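Local coordinates for ABC transporter, substrate binding protein (Polyamine) (PDB 4EUO), which binds gamma-aminobutanoic acid selectively in the bacterial periplasm and probably hands it to an ABC transporter for uptake, at residues C107-V112 against G211-T216; Q184-I189 against M204-Q209; Y158-D163 against D302-R307; K168-K173 against Y309-K314. All blocks are in the same frame, centred on the assembly; numbering follows the deposited sequence.

Interaction 1 (C107-V112 against G211-T216); sequences CNVDSV and GVKVET
An antiparallel bridge at the end of the long strand 96-107 joins C107 to E215, the first residue of strand 215-229. The two residues form a hydrogen-bonded pair: C107 N gives to E215 O at 2.8 Å, and E215 N returns the bond to C107 O at 2.9 Å, the second being nearly straight (172°). V214 CA adds a C-H...O contact to the same C107 O. Beyond the bridge the chain of 107-112 bends through an inverse gamma turn centred on N108 into a short 3-10 turn, from which V109 and D110 point toward 211-216. V109 CG1 lies against K213 CE (3.8 Å), while V109 CG2, anti to the backbone N, reaches E215 OE2. The fully extended chain of K213 crosses D110 at about a right angle and brings NZ to a long salt bridge, 3.3 Å from D110 OD2 and 3.4 Å from D110 OD1, both hydrogen bonds being weak. One water ties the turn to the loop that leads into strand 215-229, donating to N108 OD1 and K213 O and accepting from D110 N; N108 ND2 turns to I189 O of helix 182-190. C107 SG is joined to C115 SG, so a disulfide closes the loop that leaves this bridge. Here antiparallel strands 96-107 and 215-229 begin to pair within the mixed sheet of a periplasmic solute-binding protein.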
loop_
_atom_site.group_PDB
_atom_site.type_symbol
_atom_site.label_atom_id
_atom_site.label_comp_id
_atom_site.label_asym_id
_atom_site.label_seq_id
_atom_site.Cartn_x
_atom_site.Cartn_y
_atom_site.Cartn_z
ATOM N N CYS A 107 9.322 -11.697 -8.639
ATOM C CA CYS A 107 9.664 -13.026 -9.052
ATOM C C CYS A 107 10.961 -13.519 -8.437
ATOM O O CYS A 107 11.984 -12.848 -8.522
ATOM C CB CYS A 107 9.726 -13.069 -10.577
ATOM S SG CYS A 107 10.141 -14.696 -11.248
ATOM N N ASN A 108 10.928 -14.747 -7.924
ATOM C CA ASN A 108 12.137 -15.431 -7.437
ATOM C C ASN A 108 12.712 -16.095 -8.719
ATOM O O ASN A 108 12.388 -17.246 -9.081
ATOM C CB ASN A 108 11.724 -16.467 -6.399
ATOM C CG ASN A 108 12.871 -17.275 -5.837
ATOM O OD1 ASN A 108 13.887 -17.480 -6.506
ATOM N ND2 ASN A 108 12.731 -17.731 -4.613
ATOM N N VAL A 109 13.492 -15.303 -9.437
ATOM C CA VAL A 109 13.971 -15.642 -10.773
ATOM C C VAL A 109 14.690 -16.994 -10.901
ATOM O O VAL A 109 14.422 -17.759 -11.830
ATOM C CB VAL A 109 14.768 -14.457 -11.389
ATOM C CG1 VAL A 109 16.002 -14.060 -10.546
ATOM C CG2 VAL A 109 15.153 -14.742 -12.839
ATOM N N ASP A 110 15.532 -17.311 -9.925
ATOM C CA ASP A 110 16.320 -18.538 -9.984
ATOM C C ASP A 110 15.557 -19.798 -9.637
ATOM O O ASP A 110 16.105 -20.885 -9.815
ATOM C CB ASP A 110 17.602 -18.386 -9.147
ATOM C CG ASP A 110 18.606 -17.384 -9.699
ATOM O OD1 ASP A 110 18.502 -17.027 -10.908
ATOM O OD2 ASP A 110 19.486 -16.952 -8.932
ATOM N N SER A 111 14.291 -19.674 -9.174
ATOM C CA SER A 111 13.475 -20.824 -8.792
ATOM C C SER A 111 12.476 -21.250 -9.858
ATOM O O SER A 111 11.761 -22.239 -9.677
ATOM C CB SER A 111 12.731 -20.522 -7.495
ATOM O OG SER A 111 11.771 -19.508 -7.734
ATOM N N VAL A 112 12.372 -20.466 -10.947
ATOM C CA VAL A 112 11.405 -20.753 -11.988
ATOM C C VAL A 112 12.078 -20.797 -13.355
ATOM O O VAL A 112 13.119 -20.161 -13.552
ATOM C CB VAL A 112 10.225 -19.737 -11.984
ATOM C CG1 VAL A 112 9.395 -19.858 -10.711
ATOM C CG2 VAL A 112 10.702 -18.302 -12.191
ATOM N N GLY A 211 19.704 -8.933 0.652
ATOM C CA GLY A 211 20.501 -9.868 -0.138
ATOM C C GLY A 211 19.777 -10.899 -0.970
ATOM O O GLY A 211 20.419 -11.650 -1.705
ATOM N N VAL A 212 18.435 -10.907 -0.952
ATOM C CA VAL A 212 17.655 -11.871 -1.703
ATOM C C VAL A 212 17.547 -11.465 -3.190
ATOM O O VAL A 212 17.275 -10.302 -3.497
ATOM C CB VAL A 212 16.269 -12.062 -1.037
ATOM C CG1 VAL A 212 15.416 -13.080 -1.771
ATOM C CG2 VAL A 212 16.434 -12.465 0.425
ATOM N N LYS A 213 17.787 -12.433 -4.089
ATOM C CA LYS A 213 17.740 -12.178 -5.531
ATOM C C LYS A 213 16.308 -12.273 -6.021
ATOM O O LYS A 213 15.745 -13.349 -6.107
ATOM C CB LYS A 213 18.654 -13.151 -6.292
ATOM C CG LYS A 213 18.769 -12.804 -7.774
ATOM C CD LYS A 213 19.748 -13.722 -8.487
ATOM C CE LYS A 213 19.752 -13.482 -9.981
ATOM N NZ LYS A 213 20.633 -14.448 -10.691
ATOM N N VAL A 214 15.741 -11.126 -6.348
ATOM C CA VAL A 214 14.375 -11.029 -6.868
ATOM C C VAL A 214 14.364 -10.132 -8.082
ATOM O O VAL A 214 15.208 -9.243 -8.214
ATOM C CB VAL A 214 13.334 -10.539 -5.813
ATOM C CG1 VAL A 214 13.049 -11.605 -4.772
ATOM C CG2 VAL A 214 13.753 -9.230 -5.151
ATOM N N GLU A 215 13.450 -10.405 -9.008
ATOM C CA GLU A 215 13.247 -9.582 -10.185
ATOM C C GLU A 215 11.856 -8.949 -10.038
ATOM O O GLU A 215 10.934 -9.554 -9.456
ATOM C CB GLU A 215 13.233 -10.494 -11.412
ATOM C CG GLU A 215 13.548 -9.846 -12.738
ATOM C CD GLU A 215 13.901 -10.914 -13.748
ATOM O OE1 GLU A 215 12.966 -11.427 -14.405
ATOM O OE2 GLU A 215 15.087 -11.311 -13.812
ATOM N N THR A 216 11.710 -7.742 -10.580
ATOM C CA THR A 216 10.429 -7.047 -10.580
ATOM C C THR A 216 10.094 -6.653 -12.019
ATOM O O THR A 216 10.929 -6.023 -12.673
ATOM C CB THR A 216 10.504 -5.772 -9.729
ATOM O OG1 THR A 216 10.665 -6.141 -8.358
ATOM C CG2 THR A 216 9.268 -4.932 -9.843
HETATM O O HOH W 1 15.936 -15.973 -7.310
#

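Interaction 2 (Q184-I189 against M204-Q209); sequences QSQQLI and MTALEQ
Q186 and L207 lie alongside each other, their side chains running in opposite senses, where helices 182-190 and 201-209 meet with the two CA atoms 7.0 Å apart. Q186 CG is anti to its carbonyl carbon (chi1 -70°) and lies 4.1 Å from L207 CG; the same L207 CG also rests on Q186 CB. The two methyls of L207 divide the work: CD2 touches Q186 CB, whereas CD1 comes over the backbone, 3.9 Å from Q186 O. Beyond CG the glutamine chain runs extended past the leucine, and its amide nitrogen NE2 ends 3.6 Å from the methyl A206 CB. That encounter is packing alone; NE2 is satisfied instead by hydrogen bonds to R203 O, one turn earlier on the partner helix, and to T11 OG1. The polar end of a buried side chain is thereby held within the interface. On another flank of the contact the CB of M204 points away from helix 182-190, but its chain folds back, and the terminal methyl CE arrives 4.2 Å from I189 CG1 and within 4.5 Å of Q186 CG. The local axes are 10.4 Å apart and cross at -59°, a wide separation spanned by side chains, with no hydrogen bond between the two segments. R203 belongs to the pocket for gamma-aminobutanoic acid, and the side chain of Q186 lies about 7 Å from that ligand. Strand 196-200 connects the helices, making this a helix-strand-helix unit of the alpha/beta architecture that characterises periplasmic binding proteins, packed beside the ligand site.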
loop_
_atom_site.group_PDB
_atom_site.type_symbol
_atom_site.label_atom_id
_atom_site.label_comp_id
_atom_site.label_asym_id
_atom_site.label_seq_id
_atom_site.Cartn_x
_atom_site.Cartn_y
_atom_site.Cartn_z
ATOM N N GLN A 184 4.456 -11.808 4.746
ATOM C CA GLN A 184 4.038 -13.060 4.121
ATOM C C GLN A 184 4.276 -13.024 2.621
ATOM O O GLN A 184 4.703 -14.047 2.060
ATOM C CB GLN A 184 2.584 -13.377 4.418
ATOM C CG GLN A 184 2.145 -14.672 3.750
ATOM C CD GLN A 184 0.864 -15.164 4.303
ATOM O OE1 GLN A 184 -0.094 -14.428 4.496
ATOM N NE2 GLN A 184 0.787 -16.481 4.475
ATOM N N SER A 185 4.053 -11.853 1.945
ATOM C CA SER A 185 4.364 -11.822 0.521
ATOM C C SER A 185 5.835 -12.052 0.275
ATOM O O SER A 185 6.207 -12.756 -0.676
ATOM C CB SER A 185 3.909 -10.519 -0.123
ATOM O OG SER A 185 4.739 -9.412 0.207
ATOM N N GLN A 186 6.677 -11.490 1.159
ATOM C CA GLN A 186 8.113 -11.671 1.028
ATOM C C GLN A 186 8.518 -13.128 1.261
ATOM O O GLN A 186 9.328 -13.665 0.508
ATOM C CB GLN A 186 8.819 -10.749 2.022
ATOM C CG GLN A 186 8.683 -9.260 1.618
ATOM C CD GLN A 186 9.105 -8.365 2.725
ATOM O OE1 GLN A 186 8.572 -8.412 3.871
ATOM N NE2 GLN A 186 10.012 -7.434 2.424
ATOM N N GLN A 187 7.910 -13.777 2.266
ATOM C CA GLN A 187 8.208 -15.201 2.527
ATOM C C GLN A 187 7.804 -16.051 1.333
ATOM O O GLN A 187 8.570 -16.930 0.944
ATOM C CB GLN A 187 7.414 -15.636 3.771
ATOM C CG GLN A 187 7.585 -17.125 4.170
ATOM C CD GLN A 187 6.512 -17.992 3.476
ATOM O OE1 GLN A 187 6.820 -18.936 2.743
ATOM N NE2 GLN A 187 5.223 -17.669 3.631
ATOM N N LEU A 188 6.603 -15.841 0.788
ATOM C CA LEU A 188 6.132 -16.647 -0.316
ATOM C C LEU A 188 7.028 -16.547 -1.531
ATOM O O LEU A 188 7.353 -17.586 -2.133
ATOM C CB LEU A 188 4.689 -16.288 -0.666
ATOM C CG LEU A 188 3.664 -16.741 0.357
ATOM C CD1 LEU A 188 2.310 -16.118 0.088
ATOM C CD2 LEU A 188 3.556 -18.273 0.412
ATOM N N ILE A 189 7.465 -15.331 -1.898
ATOM C CA ILE A 189 8.350 -15.146 -3.031
ATOM C C ILE A 189 9.723 -15.755 -2.702
ATOM O O ILE A 189 10.233 -16.577 -3.483
ATOM C CB ILE A 189 8.488 -13.634 -3.399
ATOM C CG1 ILE A 189 7.134 -12.982 -3.801
ATOM C CG2 ILE A 189 9.587 -13.446 -4.451
ATOM C CD1 ILE A 189 6.553 -13.520 -5.125
ATOM N N MET A 204 9.736 -5.899 -2.423
ATOM C CA MET A 204 10.778 -6.497 -3.264
ATOM C C MET A 204 12.084 -5.719 -3.079
ATOM O O MET A 204 13.143 -6.351 -2.955
ATOM C CB MET A 204 10.346 -6.499 -4.731
ATOM C CG MET A 204 9.085 -7.319 -5.002
ATOM S SD MET A 204 9.187 -9.064 -4.504
ATOM C CE MET A 204 8.369 -9.036 -2.842
ATOM N N THR A 205 12.022 -4.381 -2.975
ATOM C CA THR A 205 13.211 -3.583 -2.671
ATOM C C THR A 205 13.812 -4.085 -1.354
ATOM O O THR A 205 15.039 -4.271 -1.266
ATOM C CB THR A 205 12.830 -2.114 -2.522
ATOM O OG1 THR A 205 12.367 -1.675 -3.801
ATOM C CG2 THR A 205 14.001 -1.244 -2.075
ATOM N N ALA A 206 12.980 -4.330 -0.326
ATOM C CA ALA A 206 13.517 -4.787 0.971
ATOM C C ALA A 206 14.146 -6.144 0.886
ATOM O O ALA A 206 15.197 -6.367 1.512
ATOM C CB ALA A 206 12.427 -4.757 2.008
ATOM N N LEU A 207 13.559 -7.067 0.127
ATOM C CA LEU A 207 14.164 -8.382 -0.045
ATOM C C LEU A 207 15.544 -8.230 -0.670
ATOM O O LEU A 207 16.510 -8.822 -0.174
ATOM C CB LEU A 207 13.319 -9.279 -0.937
ATOM C CG LEU A 207 12.197 -10.034 -0.250
ATOM C CD1 LEU A 207 11.346 -10.777 -1.269
ATOM C CD2 LEU A 207 12.726 -11.027 0.828
ATOM N N GLU A 208 15.670 -7.407 -1.715
ATOM C CA GLU A 208 16.943 -7.174 -2.400
ATOM C C GLU A 208 17.942 -6.551 -1.429
ATOM O O GLU A 208 19.123 -6.936 -1.444
ATOM C CB GLU A 208 16.732 -6.244 -3.615
ATOM C CG GLU A 208 18.010 -5.922 -4.382
ATOM C CD GLU A 208 17.765 -5.195 -5.687
ATOM O OE1 GLU A 208 17.125 -5.787 -6.587
ATOM O OE2 GLU A 208 18.209 -4.032 -5.808
ATOM N N GLN A 209 17.500 -5.628 -0.579
ATOM C CA GLN A 209 18.337 -4.939 0.413
ATOM C C GLN A 209 18.906 -5.971 1.408
ATOM O O GLN A 209 20.056 -5.822 1.883
ATOM C CB GLN A 209 17.536 -3.890 1.192
ATOM C CG GLN A 209 17.300 -2.575 0.460
ATOM C CD GLN A 209 16.285 -1.660 1.125
ATOM O OE1 GLN A 209 15.557 -2.036 2.046
ATOM N NE2 GLN A 209 16.196 -0.431 0.651
#

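Interaction 3 (Y158-D163 against D302-R307); sequences YPLDLD and DEIGER. With SO4 (sulfate ion), chain F.
The charged part gathers round R307, whose guanidinium meets both D163 and a sulfate ion at its edge. R307 NH2 forms a salt bridge with D163 OD1 at 3.0 Å; the carboxylate is turned 71° from the guanidinium plane. The sulfate, probably from the crystallisation liquor, takes an almost straight bond (177°) from R307 NH1 to its O1 at 2.6 Å, and a second from R307 NH2 to O4. At the first turn of helix 162-170, L162 N donates to sulfate O3 at 2.9 Å. D163 N donates to sulfate O4 at 3.0 Å. The helix start and R307 probably offset the like charge of the nearby D163 carboxylate. D161, the N-cap residue, bonds through OD1 to R164 N.

The apolar part begins with L162 CD1, which lies over one face of the guanidinium toward its rim, 3.5 Å from R307 NH1. A turn at chi3 (59°) sets R307 NE beside this methyl. It also reaches I304 CG1 at 4.4 Å, and L160 CD1 meets I304 CD1 at 4.3 Å. The start of helix 162-170 and the C-terminal helix 301-313 meet directly, with I143 of helix 142-149 and W297 of helix 294-299 packed round the apolar part.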
loop_
_atom_site.group_PDB
_atom_site.type_symbol
_atom_site.label_atom_id
_atom_site.label_comp_id
_atom_site.label_asym_id
_atom_site.label_seq_id
_atom_site.Cartn_x
_atom_site.Cartn_y
_atom_site.Cartn_z
ATOM N N TYR A 158 -12.593 1.354 -15.134
ATOM C CA TYR A 158 -13.684 1.796 -14.280
ATOM C C TYR A 158 -14.914 2.259 -15.049
ATOM O O TYR A 158 -14.763 2.949 -16.061
ATOM C CB TYR A 158 -13.224 2.892 -13.320
ATOM C CG TYR A 158 -12.061 2.456 -12.464
ATOM C CD1 TYR A 158 -12.263 1.669 -11.343
ATOM C CD2 TYR A 158 -10.752 2.768 -12.819
ATOM C CE1 TYR A 158 -11.197 1.195 -10.587
ATOM C CE2 TYR A 158 -9.667 2.261 -12.096
ATOM C CZ TYR A 158 -9.903 1.484 -10.975
ATOM O OH TYR A 158 -8.841 1.048 -10.221
ATOM N N PRO A 159 -16.130 1.905 -14.603
ATOM C CA PRO A 159 -16.445 1.091 -13.418
ATOM C C PRO A 159 -16.023 -0.353 -13.586
ATOM O O PRO A 159 -16.048 -0.890 -14.682
ATOM C CB PRO A 159 -17.965 1.238 -13.275
ATOM C CG PRO A 159 -18.444 1.461 -14.686
ATOM C CD PRO A 159 -17.358 2.291 -15.342
ATOM N N LEU A 160 -15.634 -0.984 -12.499
ATOM C CA LEU A 160 -15.123 -2.336 -12.579
ATOM C C LEU A 160 -16.150 -3.346 -13.039
ATOM O O LEU A 160 -17.273 -3.329 -12.550
ATOM C CB LEU A 160 -14.605 -2.775 -11.212
ATOM C CG LEU A 160 -13.415 -1.993 -10.666
ATOM C CD1 LEU A 160 -13.204 -2.371 -9.208
ATOM C CD2 LEU A 160 -12.143 -2.178 -11.518
ATOM N N ASP A 161 -15.746 -4.264 -13.931
ATOM C CA ASP A 161 -16.595 -5.381 -14.313
ATOM C C ASP A 161 -16.205 -6.547 -13.384
ATOM O O ASP A 161 -15.288 -7.338 -13.672
ATOM C CB ASP A 161 -16.404 -5.717 -15.781
ATOM C CG ASP A 161 -17.365 -6.757 -16.301
ATOM O OD1 ASP A 161 -17.915 -7.517 -15.473
ATOM O OD2 ASP A 161 -17.438 -6.914 -17.545
ATOM N N LEU A 162 -16.879 -6.624 -12.242
ATOM C CA LEU A 162 -16.525 -7.610 -11.232
ATOM C C LEU A 162 -16.740 -9.030 -11.715
ATOM O O LEU A 162 -15.864 -9.873 -11.504
ATOM C CB LEU A 162 -17.245 -7.351 -9.906
ATOM C CG LEU A 162 -16.961 -6.017 -9.235
ATOM C CD1 LEU A 162 -17.706 -5.923 -7.907
ATOM C CD2 LEU A 162 -15.458 -5.814 -8.974
ATOM N N ASP A 163 -17.844 -9.296 -12.443
ATOM C CA ASP A 163 -18.111 -10.640 -12.951
ATOM C C ASP A 163 -17.013 -11.084 -13.869
ATOM O O ASP A 163 -16.541 -12.220 -13.765
ATOM C CB ASP A 163 -19.465 -10.668 -13.671
ATOM C CG ASP A 163 -20.677 -10.708 -12.758
ATOM O OD1 ASP A 163 -20.501 -10.944 -11.536
ATOM O OD2 ASP A 163 -21.805 -10.519 -13.264
ATOM N N ASP A 302 -17.757 -1.075 0.612
ATOM C CA ASP A 302 -18.421 -2.186 1.279
ATOM C C ASP A 302 -18.946 -3.203 0.292
ATOM O O ASP A 302 -18.832 -4.413 0.523
ATOM C CB ASP A 302 -19.572 -1.650 2.143
ATOM C CG ASP A 302 -19.106 -0.707 3.219
ATOM O OD1 ASP A 302 -17.975 -0.881 3.700
ATOM O OD2 ASP A 302 -19.887 0.193 3.597
ATOM N N GLU A 303 -19.494 -2.729 -0.831
ATOM C CA GLU A 303 -20.066 -3.640 -1.801
ATOM C C GLU A 303 -19.024 -4.475 -2.517
ATOM O O GLU A 303 -19.198 -5.678 -2.699
ATOM C CB GLU A 303 -20.965 -2.898 -2.784
ATOM C CG GLU A 303 -21.866 -3.803 -3.613
ATOM C CD GLU A 303 -22.655 -4.888 -2.900
ATOM O OE1 GLU A 303 -23.234 -4.613 -1.823
ATOM O OE2 GLU A 303 -22.723 -6.013 -3.445
ATOM N N ILE A 304 -17.912 -3.846 -2.901
ATOM C CA ILE A 304 -16.865 -4.637 -3.534
ATOM C C ILE A 304 -16.335 -5.657 -2.518
ATOM O O ILE A 304 -16.140 -6.819 -2.880
ATOM C CB ILE A 304 -15.725 -3.754 -4.089
ATOM C CG1 ILE A 304 -16.237 -2.771 -5.159
ATOM C CG2 ILE A 304 -14.623 -4.642 -4.650
ATOM C CD1 ILE A 304 -15.232 -1.663 -5.486
ATOM N N GLY A 305 -16.164 -5.237 -1.262
ATOM C CA GLY A 305 -15.672 -6.162 -0.247
ATOM C C GLY A 305 -16.569 -7.382 -0.079
ATOM O O GLY A 305 -16.106 -8.530 -0.048
ATOM N N GLU A 306 -17.885 -7.158 -0.011
ATOM C CA GLU A 306 -18.845 -8.275 0.128
ATOM C C GLU A 306 -18.696 -9.244 -1.033
ATOM O O GLU A 306 -18.611 -10.459 -0.837
ATOM C CB GLU A 306 -20.281 -7.728 0.180
ATOM C CG GLU A 306 -20.603 -7.129 1.537
ATOM C CD GLU A 306 -22.044 -6.719 1.791
ATOM O OE1 GLU A 306 -22.953 -7.236 1.102
ATOM O OE2 GLU A 306 -22.263 -5.902 2.715
ATOM N N ARG A 307 -18.605 -8.715 -2.261
ATOM C CA ARG A 307 -18.460 -9.547 -3.454
ATOM C C ARG A 307 -17.138 -10.299 -3.490
ATOM O O ARG A 307 -17.086 -11.461 -3.904
ATOM C CB ARG A 307 -18.689 -8.690 -4.714
ATOM C CG ARG A 307 -20.158 -8.228 -4.694
ATOM C CD ARG A 307 -20.648 -7.582 -5.946
ATOM N NE ARG A 307 -20.537 -8.467 -7.104
ATOM C CZ ARG A 307 -20.735 -8.059 -8.348
ATOM N NH1 ARG A 307 -21.049 -6.793 -8.594
ATOM N NH2 ARG A 307 -20.558 -8.895 -9.359
HETATM S S SO4 F . -20.674 -6.260 -12.166
HETATM O O1 SO4 F . -21.525 -5.992 -11.031
HETATM O O2 SO4 F . -21.421 -5.966 -13.417
HETATM O O3 SO4 F . -19.473 -5.423 -12.119
HETATM O O4 SO4 F . -20.303 -7.660 -12.079
#

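Interaction 4 (K168-K173 against Y309-K314); sequences KLDTIK and YAWQAK
The indole of W311 is sandwiched between K173 and L169, with D170 at its edge. These contacts fix the C-terminal helix 301-313 to residues 169-173 in the alpha/beta fold of this periplasmic binding protein. K173 CE lies 3.7 Å above one face, giving a CH-pi contact with the six-membered ring and bringing NZ over the five-membered ring in a cation-pi interaction (4.4 Å to the centroid, 18° off the normal). On the opposite face is L169 CD1, offset toward the rim, while L169 CB presses on W311 CZ2 at 3.4 Å. At the edge W311 NE1 donates to D170 OD1 at 2.8 Å; the acceptor lies near the indole plane, yet the donor stands above the carboxylate plane. F166 also stacks on W311.

D170 has a second partner: K314, its chain turned at chi3 (69°), forms a salt bridge from NZ to D170 OD2 at 3.2 Å on the syn side, and two waters also bridge the pair. K173, with CG anti to its backbone N (chi1 -160°) and an extended chain beyond, reaches the carbonyls at and just past the end of helix 301-313. There K173 NZ donates to W311 O at 2.8 Å and, weakly, to Q312 O and K314 O.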
loop_
_atom_site.group_PDB
_atom_site.type_symbol
_atom_site.label_atom_id
_atom_site.label_comp_id
_atom_site.label_asym_id
_atom_site.label_seq_id
_atom_site.Cartn_x
_atom_site.Cartn_y
_atom_site.Cartn_z
ATOM N N LYS A 168 -12.076 -14.391 -14.673
ATOM C CA LYS A 168 -10.665 -14.494 -15.004
ATOM C C LYS A 168 -9.878 -15.089 -13.810
ATOM O O LYS A 168 -9.027 -15.959 -13.988
ATOM C CB LYS A 168 -10.095 -13.120 -15.406
ATOM C CG LYS A 168 -8.616 -13.148 -15.855
ATOM C CD LYS A 168 -8.344 -14.092 -17.048
ATOM C CE LYS A 168 -6.997 -13.772 -17.605
ATOM N NZ LYS A 168 -6.618 -14.723 -18.684
ATOM N N LEU A 169 -10.169 -14.632 -12.593
ATOM C CA LEU A 169 -9.526 -15.203 -11.399
ATOM C C LEU A 169 -9.854 -16.692 -11.227
ATOM O O LEU A 169 -8.991 -17.458 -10.830
ATOM C CB LEU A 169 -9.908 -14.430 -10.131
ATOM C CG LEU A 169 -9.200 -13.087 -10.033
ATOM C CD1 LEU A 169 -10.019 -12.120 -9.169
ATOM C CD2 LEU A 169 -7.779 -13.261 -9.494
ATOM N N ASP A 170 -11.089 -17.110 -11.584
ATOM C CA ASP A 170 -11.470 -18.526 -11.485
ATOM C C ASP A 170 -10.558 -19.411 -12.309
ATOM O O ASP A 170 -10.349 -20.568 -11.914
ATOM C CB ASP A 170 -12.901 -18.705 -11.977
ATOM C CG ASP A 170 -13.957 -18.361 -10.958
ATOM O OD1 ASP A 170 -13.605 -18.196 -9.771
ATOM O OD2 ASP A 170 -15.151 -18.259 -11.344
ATOM N N THR A 171 -10.004 -18.907 -13.442
ATOM C CA THR A 171 -9.136 -19.737 -14.280
ATOM C C THR A 171 -7.839 -20.151 -13.584
ATOM O O THR A 171 -7.175 -21.103 -14.033
ATOM C CB THR A 171 -8.827 -19.054 -15.623
ATOM O OG1 THR A 171 -7.933 -17.949 -15.426
ATOM C CG2 THR A 171 -10.071 -18.624 -16.397
ATOM N N ILE A 172 -7.440 -19.435 -12.497
ATOM C CA ILE A 172 -6.192 -19.748 -11.806
ATOM C C ILE A 172 -6.396 -19.910 -10.313
ATOM O O ILE A 172 -5.403 -20.075 -9.606
ATOM C CB ILE A 172 -5.117 -18.649 -12.065
ATOM C CG1 ILE A 172 -5.526 -17.285 -11.454
ATOM C CG2 ILE A 172 -4.819 -18.519 -13.563
ATOM C CD1 ILE A 172 -4.335 -16.330 -11.233
ATOM N N LYS A 173 -7.652 -19.876 -9.837
ATOM C CA LYS A 173 -7.965 -19.859 -8.413
ATOM C C LYS A 173 -7.254 -20.928 -7.602
ATOM O O LYS A 173 -6.727 -20.626 -6.534
ATOM C CB LYS A 173 -9.478 -19.907 -8.188
ATOM C CG LYS A 173 -9.893 -19.415 -6.807
ATOM C CD LYS A 173 -11.391 -19.502 -6.662
ATOM C CE LYS A 173 -11.859 -18.888 -5.374
ATOM N NZ LYS A 173 -13.311 -19.184 -5.183
ATOM N N TYR A 309 -15.129 -11.226 -0.862
ATOM C CA TYR A 309 -15.084 -12.326 0.108
ATOM C C TYR A 309 -16.039 -13.444 -0.259
ATOM O O TYR A 309 -15.685 -14.611 -0.097
ATOM C CB TYR A 309 -15.277 -11.813 1.541
ATOM C CG TYR A 309 -14.149 -10.900 1.970
ATOM C CD1 TYR A 309 -12.824 -11.339 1.958
ATOM C CD2 TYR A 309 -14.393 -9.582 2.321
ATOM C CE1 TYR A 309 -11.786 -10.486 2.318
ATOM C CE2 TYR A 309 -13.363 -8.720 2.674
ATOM C CZ TYR A 309 -12.054 -9.174 2.649
ATOM O OH TYR A 309 -11.044 -8.303 2.956
ATOM N N ALA A 310 -17.209 -13.112 -0.823
ATOM C CA ALA A 310 -18.144 -14.154 -1.273
ATOM C C ALA A 310 -17.532 -14.949 -2.417
ATOM O O ALA A 310 -17.584 -16.180 -2.417
ATOM C CB ALA A 310 -19.456 -13.533 -1.707
ATOM N N TRP A 311 -16.830 -14.273 -3.348
ATOM C CA TRP A 311 -16.204 -14.982 -4.442
ATOM C C TRP A 311 -15.082 -15.896 -3.922
ATOM O O TRP A 311 -14.936 -17.037 -4.375
ATOM C CB TRP A 311 -15.679 -13.993 -5.510
ATOM C CG TRP A 311 -14.732 -14.668 -6.444
ATOM C CD1 TRP A 311 -15.065 -15.504 -7.467
ATOM C CD2 TRP A 311 -13.296 -14.725 -6.332
ATOM N NE1 TRP A 311 -13.932 -16.055 -8.016
ATOM C CE2 TRP A 311 -12.831 -15.602 -7.332
ATOM C CE3 TRP A 311 -12.358 -14.134 -5.464
ATOM C CZ2 TRP A 311 -11.482 -15.904 -7.500
ATOM C CZ3 TRP A 311 -11.013 -14.427 -5.634
ATOM C CH2 TRP A 311 -10.587 -15.317 -6.634
ATOM N N GLN A 312 -14.275 -15.409 -2.967
ATOM C CA GLN A 312 -13.203 -16.231 -2.420
ATOM C C GLN A 312 -13.755 -17.540 -1.835
ATOM O O GLN A 312 -13.136 -18.599 -1.996
ATOM C CB GLN A 312 -12.437 -15.465 -1.335
ATOM C CG GLN A 312 -11.396 -14.512 -1.940
ATOM C CD GLN A 312 -10.577 -13.864 -0.867
ATOM O OE1 GLN A 312 -11.085 -13.527 0.195
ATOM N NE2 GLN A 312 -9.296 -13.623 -1.130
ATOM N N ALA A 313 -14.950 -17.465 -1.220
ATOM C CA ALA A 313 -15.573 -18.642 -0.578
ATOM C C ALA A 313 -16.374 -19.528 -1.537
ATOM O O ALA A 313 -16.719 -20.654 -1.173
ATOM C CB ALA A 313 -16.425 -18.194 0.589
ATOM N N LYS A 314 -16.624 -19.064 -2.758
ATOM C CA LYS A 314 -17.376 -19.807 -3.781
ATOM C C LYS A 314 -16.632 -21.070 -4.227
ATOM O O LYS A 314 -15.415 -21.052 -4.385
ATOM C CB LYS A 314 -17.690 -18.887 -4.981
ATOM C CG LYS A 314 -18.419 -19.545 -6.158
ATOM C CD LYS A 314 -18.927 -18.524 -7.193
ATOM C CE LYS A 314 -17.843 -17.816 -7.984
ATOM N NZ LYS A 314 -17.189 -18.705 -8.982
HETATM O O HOH W 2 -14.865 -19.511 -7.680
HETATM O O HOH W 3 -16.877 -16.266 -10.780
#

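How the interactions relate
Interactions 1 and 2 touch and share a region of the fold: 204-209 runs on through a Schellman turn at G211 into 211-216. Interaction 2 is buried and almost wholly a matter of side-chain packing near the ligand, whereas interaction 1, at the surface, depends on backbone pairing, a water and a weak salt bridge. Interactions 3 and 4, both partly buried, lie about 13 Å apart between centres and join the same two elements, helix 162-170 with the residues that follow it and helix 301-313, at successive points. Each combines an acidic residue with a basic one, but interaction 3 adds leucine-isoleucine packing and a sulfate, interaction 4 an indole held between a leucine and a lysine.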